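Local structure of activated BY transcription factor SSRB (Salmonella enterica, 2WNW) at residues A[54-59]-A[124-129]; A[280-283]-A[289-292]. The protein belongs to glycoside hydrolase family 30, pairing a TIM-barrel domain with a beta-sandwich domain. All blocks are in the same frame, centred on the assembly; numbering follows the deposited sequence.

Both contacts are buried and apolar, and in each a leucine methyl reaches backbone atoms of a helix with no hydrogen bond between the segments, yet they hold different elements. Contact 1 sets helix 54-61, which follows the first barrel strand, against helix 124-133, which precedes the third; contact 2 sets helix 275-284 against strand 289-294, the next strand of the barrel wall. Their centres stand 31 Å apart, on opposite sides of the centre of the chain. Charged neighbours, E54 and K289, are each paired within the chain but outside the two contacts. The second subunit lies against the helix of contact 2 and touches neither segment of contact 1.

Contact 1. Residues A[54-59]-A[124-129]; sequences EGAGVV and IPLISG
L126 sends one methyl, CD1, against the backbone of helix 54-61 at A56 and G57, and that methyl makes the whole contact. L126 CD1 lies 3.9 Å from G57 CA and 4.0 Å from A56 C, with the methyl of A56 alongside, its CB at 4.2 Å from L126 CD1. At G57, which has no side chain, the leucine methyl lies directly on main chain, and the CA atoms of G57 and L126 are 5.7 Å apart: two helices in close approach. The methyl is delivered by a side chain whose CG stands opposite the backbone N, at a chi1 of -151°, some 30° from a fully extended setting.

Around this first shell, F52, F60, F71 and L72 also touch L126, making it one member of a larger apolar cluster formed with the loop residue F52 and with helices 54-61 and 65-76. At the start of helix 54-61, E54 turns the other way and is anchored by a salt bridge to R118 and hydrogen bonds to H122 and L97 N. On the partner helix S128 OG bonds back to I124 O at 2.8 Å, from above the carbonyl plane, while S128 N reaches the same oxygen from the opposite face.

Without a polar bond across it, the contact between these two helices of the TIM-barrel domain rests on van der Waals packing, and their close approach is consistent with small residues at A56 and G57.

Contact 2. Residues A[280-283]-A[289-292]; sequences YLAQ and KLLF
L290 points from barrel strand 289-294 into helix 275-284, joining the last two elements of the beta-alpha-beta unit formed by strand 264-268, this helix and the strand, a repeat by which the TIM barrel is built. Its forked end does the work. L290 CD1 lies between two CB atoms of the helix, 4.1 Å from A282 CB and 3.9 Å from L281 CB, while the other branch, L290 CD2, meets L281 CD1 at 4.1 Å. The two leucine side chains cross at about a right angle; CD1 of L290 touches both A282 and L281, while its CD2 stays on L281. In L290 the CG lies opposite the carbonyl carbon, chi1 -57°, which carries both methyls out from the strand to the helix. Behind them L265 and F267 of the preceding strand touch L290, and L245 and A249 of helix 245-252 touch L281, completing an apolar layer between barrel wall and outer helices.

Y280 and Q283 make no contact with the strand segment; both are partly exposed and lie against the second subunit. The ring of Y280 leads away from the strand and meets H40 of the second subunit, and Q283 packs on Q279 of that subunit. K289, also partly exposed, forms salt bridges with E234 and D46. Within the tight part, the shortest approach is to main chain: L290 CD1 lies 3.6 Å from A282 N.

Contact 1. Residues A[54-59]-A[124-129]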
ATOM      1  N   GLU A  54     -34.851  -3.095  -7.859  1.00 19.55           N
ATOM      2  CA  GLU A  54     -36.292  -3.244  -7.725  1.00 19.52           C
ATOM      3  C   GLU A  54     -36.611  -3.449  -6.246  1.00 19.00           C
ATOM      4  O   GLU A  54     -37.611  -2.941  -5.742  1.00 19.00           O
ATOM      5  CB  GLU A  54     -36.805  -4.436  -8.539  1.00 19.06           C
ATOM      6  CG  GLU A  54     -38.219  -4.861  -8.136  1.00 21.30           C
ATOM      7  CD  GLU A  54     -38.913  -5.708  -9.181  1.00 21.82           C
ATOM      8  OE1 GLU A  54     -39.541  -5.128 -10.092  1.00 24.03           O
ATOM      9  OE2 GLU A  54     -38.827  -6.949  -9.093  1.00 21.29           O
ATOM     10  N   GLY A  55     -35.746  -4.185  -5.553  1.00 19.31           N
ATOM     11  CA  GLY A  55     -35.954  -4.425  -4.135  1.00 20.15           C
ATOM     12  C   GLY A  55     -35.993  -3.122  -3.356  1.00 19.65           C
ATOM     13  O   GLY A  55     -36.914  -2.879  -2.574  1.00 19.65           O
ATOM     14  N   ALA A  56     -34.984  -2.282  -3.558  1.00 19.03           N
ATOM     15  CA  ALA A  56     -34.924  -0.997  -2.871  1.00 18.87           C
ATOM     16  C   ALA A  56     -36.131  -0.141  -3.258  1.00 19.23           C
ATOM     17  O   ALA A  56     -36.698   0.558  -2.420  1.00 18.77           O
ATOM     18  CB  ALA A  56     -33.625  -0.267  -3.225  1.00 18.93           C
ATOM     19  N   GLY A  57     -36.517  -0.209  -4.531  1.00 18.81           N
ATOM     20  CA  GLY A  57     -37.648   0.563  -5.017  1.00 18.37           C
ATOM     21  C   GLY A  57     -38.962   0.156  -4.377  1.00 19.78           C
ATOM     22  O   GLY A  57     -39.761   1.006  -3.987  1.00 20.48           O
ATOM     23  N   VAL A  58     -39.193  -1.148  -4.278  1.00 19.73           N
ATOM     24  CA  VAL A  58     -40.417  -1.664  -3.673  1.00 21.79           C
ATOM     25  C   VAL A  58     -40.480  -1.270  -2.198  1.00 21.80           C
ATOM     26  O   VAL A  58     -41.544  -0.925  -1.682  1.00 22.08           O
ATOM     27  CB  VAL A  58     -40.492  -3.205  -3.822  1.00 23.76           C
ATOM     28  CG1 VAL A  58     -41.561  -3.780  -2.905  1.00 27.29           C
ATOM     29  CG2 VAL A  58     -40.806  -3.560  -5.277  1.00 24.24           C
ATOM     30  N   VAL A  59     -39.337  -1.312  -1.523  1.00 20.90           N
ATOM     31  CA  VAL A  59     -39.284  -0.933  -0.115  1.00 20.82           C
ATOM     32  C   VAL A  59     -39.557   0.563   0.001  1.00 20.98           C
ATOM     33  O   VAL A  59     -40.298   1.003   0.884  1.00 21.72           O
ATOM     34  CB  VAL A  59     -37.903  -1.260   0.494  1.00 22.01           C
ATOM     35  CG1 VAL A  59     -37.807  -0.722   1.919  1.00 18.46           C
ATOM     36  CG2 VAL A  59     -37.691  -2.767   0.481  1.00 19.44           C
ATOM     37  N   ILE A 124     -38.258   3.694 -11.294  1.00 23.63           N
ATOM     38  CA  ILE A 124     -38.309   5.103 -11.653  1.00 23.44           C
ATOM     39  C   ILE A 124     -38.775   6.069 -10.561  1.00 22.64           C
ATOM     40  O   ILE A 124     -38.247   7.178 -10.454  1.00 22.66           O
ATOM     41  CB  ILE A 124     -39.128   5.287 -12.954  1.00 25.29           C
ATOM     42  CG1 ILE A 124     -38.411   4.541 -14.089  1.00 26.73           C
ATOM     43  CG2 ILE A 124     -39.267   6.766 -13.300  1.00 25.20           C
ATOM     44  CD1 ILE A 124     -39.015   4.737 -15.462  1.00 28.17           C
ATOM     45  N   PRO A 125     -39.763   5.677  -9.736  1.00 23.02           N
ATOM     46  CA  PRO A 125     -40.202   6.605  -8.684  1.00 22.71           C
ATOM     47  C   PRO A 125     -39.062   6.952  -7.718  1.00 22.76           C
ATOM     48  O   PRO A 125     -38.839   8.119  -7.393  1.00 22.42           O
ATOM     49  CB  PRO A 125     -41.331   5.836  -8.003  1.00 23.46           C
ATOM     50  CG  PRO A 125     -41.930   5.071  -9.142  1.00 23.15           C
ATOM     51  CD  PRO A 125     -40.692   4.539  -9.847  1.00 22.01           C
ATOM     52  N   LEU A 126     -38.340   5.931  -7.265  1.00 21.63           N
ATOM     53  CA  LEU A 126     -37.219   6.131  -6.342  1.00 22.03           C
ATOM     54  C   LEU A 126     -36.137   6.988  -7.006  1.00 21.39           C
ATOM     55  O   LEU A 126     -35.696   7.997  -6.448  1.00 21.16           O
ATOM     56  CB  LEU A 126     -36.609   4.780  -5.953  1.00 22.16           C
ATOM     57  CG  LEU A 126     -35.928   4.620  -4.588  1.00 25.60           C
ATOM     58  CD1 LEU A 126     -35.026   3.396  -4.647  1.00 20.76           C
ATOM     59  CD2 LEU A 126     -35.129   5.856  -4.212  1.00 23.47           C
ATOM     60  N   ILE A 127     -35.712   6.579  -8.199  1.00 20.59           N
ATOM     61  CA  ILE A 127     -34.676   7.303  -8.933  1.00 21.22           C
ATOM     62  C   ILE A 127     -35.066   8.756  -9.183  1.00 21.26           C
ATOM     63  O   ILE A 127     -34.255   9.665  -8.995  1.00 22.25           O
ATOM     64  CB  ILE A 127     -34.377   6.629 -10.291  1.00 19.73           C
ATOM     65  CG1 ILE A 127     -33.881   5.200 -10.064  1.00 19.85           C
ATOM     66  CG2 ILE A 127     -33.323   7.424 -11.045  1.00 20.40           C
ATOM     67  CD1 ILE A 127     -33.775   4.382 -11.333  1.00 21.15           C
ATOM     68  N   SER A 128     -36.306   8.976  -9.609  1.00 22.78           N
ATOM     69  CA  SER A 128     -36.779  10.331  -9.874  1.00 22.19           C
ATOM     70  C   SER A 128     -36.753  11.170  -8.603  1.00 22.26           C
ATOM     71  O   SER A 128     -36.407  12.352  -8.633  1.00 21.93           O
ATOM     72  CB  SER A 128     -38.195  10.296 -10.448  1.00 23.53           C
ATOM     73  OG  SER A 128     -38.204   9.637 -11.701  1.00 25.33           O
ATOM     74  N   GLY A 129     -37.118  10.552  -7.484  1.00 22.84           N
ATOM     75  CA  GLY A 129     -37.114  11.264  -6.220  1.00 23.20           C
ATOM     76  C   GLY A 129     -35.714  11.719  -5.850  1.00 23.68           C
ATOM     77  O   GLY A 129     -35.518  12.842  -5.378  1.00 20.91           O
TER

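Contact 2. Residues A[280-283]-A[289-292]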
ATOM      1  N   TYR A 280      -1.428  -1.273  -9.379  1.00 15.63           N
ATOM      2  CA  TYR A 280      -0.664  -1.636 -10.569  1.00 17.46           C
ATOM      3  C   TYR A 280      -1.353  -1.088 -11.821  1.00 16.11           C
ATOM      4  O   TYR A 280      -0.706  -0.518 -12.697  1.00 16.08           O
ATOM      5  CB  TYR A 280      -0.537  -3.160 -10.689  1.00 17.32           C
ATOM      6  CG  TYR A 280       0.375  -3.612 -11.816  1.00 18.27           C
ATOM      7  CD1 TYR A 280       1.756  -3.425 -11.743  1.00 19.74           C
ATOM      8  CD2 TYR A 280      -0.144  -4.225 -12.955  1.00 20.93           C
ATOM      9  CE1 TYR A 280       2.598  -3.837 -12.775  1.00 22.45           C
ATOM     10  CE2 TYR A 280       0.688  -4.641 -13.995  1.00 22.58           C
ATOM     11  CZ  TYR A 280       2.056  -4.445 -13.898  1.00 22.93           C
ATOM     12  OH  TYR A 280       2.882  -4.858 -14.921  1.00 25.70           O
ATOM     13  N   LEU A 281      -2.667  -1.270 -11.908  1.00 17.19           N
ATOM     14  CA  LEU A 281      -3.405  -0.778 -13.067  1.00 16.72           C
ATOM     15  C   LEU A 281      -3.445   0.745 -13.100  1.00 17.14           C
ATOM     16  O   LEU A 281      -3.493   1.353 -14.172  1.00 17.64           O
ATOM     17  CB  LEU A 281      -4.836  -1.333 -13.078  1.00 16.16           C
ATOM     18  CG  LEU A 281      -5.003  -2.838 -13.328  1.00 17.24           C
ATOM     19  CD1 LEU A 281      -6.482  -3.132 -13.564  1.00 15.73           C
ATOM     20  CD2 LEU A 281      -4.189  -3.276 -14.542  1.00 17.05           C
ATOM     21  N   ALA A 282      -3.429   1.364 -11.924  1.00 17.33           N
ATOM     22  CA  ALA A 282      -3.455   2.819 -11.847  1.00 18.71           C
ATOM     23  C   ALA A 282      -2.159   3.373 -12.437  1.00 20.55           C
ATOM     24  O   ALA A 282      -2.143   4.459 -13.012  1.00 21.65           O
ATOM     25  CB  ALA A 282      -3.606   3.268 -10.398  1.00 19.12           C
ATOM     26  N   GLN A 283      -1.077   2.619 -12.297  1.00 20.72           N
ATOM     27  CA  GLN A 283       0.216   3.049 -12.818  1.00 23.41           C
ATOM     28  C   GLN A 283       0.375   2.685 -14.296  1.00 24.16           C
ATOM     29  O   GLN A 283       0.983   3.433 -15.060  1.00 23.95           O
ATOM     30  CB  GLN A 283       1.342   2.426 -11.985  1.00 25.49           C
ATOM     31  CG  GLN A 283       1.219   2.731 -10.492  1.00 31.35           C
ATOM     32  CD  GLN A 283       2.205   1.955  -9.632  1.00 36.40           C
ATOM     33  OE1 GLN A 283       2.403   0.752  -9.819  1.00 38.53           O
ATOM     34  NE2 GLN A 283       2.815   2.640  -8.668  1.00 39.06           N
ATOM     35  N   LYS A 289     -10.246   4.527 -15.865  1.00 19.40           N
ATOM     36  CA  LYS A 289     -10.843   4.635 -14.540  1.00 18.92           C
ATOM     37  C   LYS A 289     -11.006   3.276 -13.877  1.00 18.60           C
ATOM     38  O   LYS A 289     -11.364   2.298 -14.529  1.00 18.89           O
ATOM     39  CB  LYS A 289     -12.197   5.342 -14.632  1.00 19.17           C
ATOM     40  CG  LYS A 289     -12.087   6.785 -15.107  1.00 21.41           C
ATOM     41  CD  LYS A 289     -13.420   7.511 -15.052  1.00 19.74           C
ATOM     42  CE  LYS A 289     -13.264   8.972 -15.451  1.00 20.05           C
ATOM     43  NZ  LYS A 289     -14.560   9.714 -15.342  1.00 19.21           N
ATOM     44  N   LEU A 290     -10.725   3.229 -12.576  1.00 16.88           N
ATOM     45  CA  LEU A 290     -10.841   2.004 -11.791  1.00 16.78           C
ATOM     46  C   LEU A 290     -11.917   2.277 -10.748  1.00 15.38           C
ATOM     47  O   LEU A 290     -11.643   2.760  -9.654  1.00 14.39           O
ATOM     48  CB  LEU A 290      -9.503   1.679 -11.127  1.00 18.32           C
ATOM     49  CG  LEU A 290      -8.337   1.549 -12.117  1.00 20.42           C
ATOM     50  CD1 LEU A 290      -7.034   1.332 -11.355  1.00 20.45           C
ATOM     51  CD2 LEU A 290      -8.595   0.392 -13.077  1.00 22.05           C
ATOM     52  N   LEU A 291     -13.147   1.951 -11.114  1.00 15.82           N
ATOM     53  CA  LEU A 291     -14.314   2.206 -10.282  1.00 15.46           C
ATOM     54  C   LEU A 291     -14.781   1.074  -9.372  1.00 14.44           C
ATOM     55  O   LEU A 291     -14.934  -0.065  -9.817  1.00 15.17           O
ATOM     56  CB  LEU A 291     -15.470   2.612 -11.203  1.00 14.80           C
ATOM     57  CG  LEU A 291     -16.880   2.789 -10.645  1.00 14.87           C
ATOM     58  CD1 LEU A 291     -16.932   4.023  -9.758  1.00 13.78           C
ATOM     59  CD2 LEU A 291     -17.863   2.916 -11.803  1.00 14.02           C
ATOM     60  N   PHE A 292     -15.010   1.389  -8.099  1.00 14.79           N
ATOM     61  CA  PHE A 292     -15.541   0.389  -7.175  1.00 14.18           C
ATOM     62  C   PHE A 292     -17.041   0.474  -7.437  1.00 14.63           C
ATOM     63  O   PHE A 292     -17.676   1.482  -7.114  1.00 15.63           O
ATOM     64  CB  PHE A 292     -15.259   0.745  -5.715  1.00 14.41           C
ATOM     65  CG  PHE A 292     -15.945  -0.171  -4.745  1.00 14.25           C
ATOM     66  CD1 PHE A 292     -15.476  -1.465  -4.541  1.00 13.80           C
ATOM     67  CD2 PHE A 292     -17.108   0.230  -4.094  1.00 14.79           C
ATOM     68  CE1 PHE A 292     -16.163  -2.352  -3.701  1.00 15.06           C
ATOM     69  CE2 PHE A 292     -17.800  -0.651  -3.253  1.00 16.25           C
ATOM     70  CZ  PHE A 292     -17.319  -1.947  -3.063  1.00 14.46           C
TER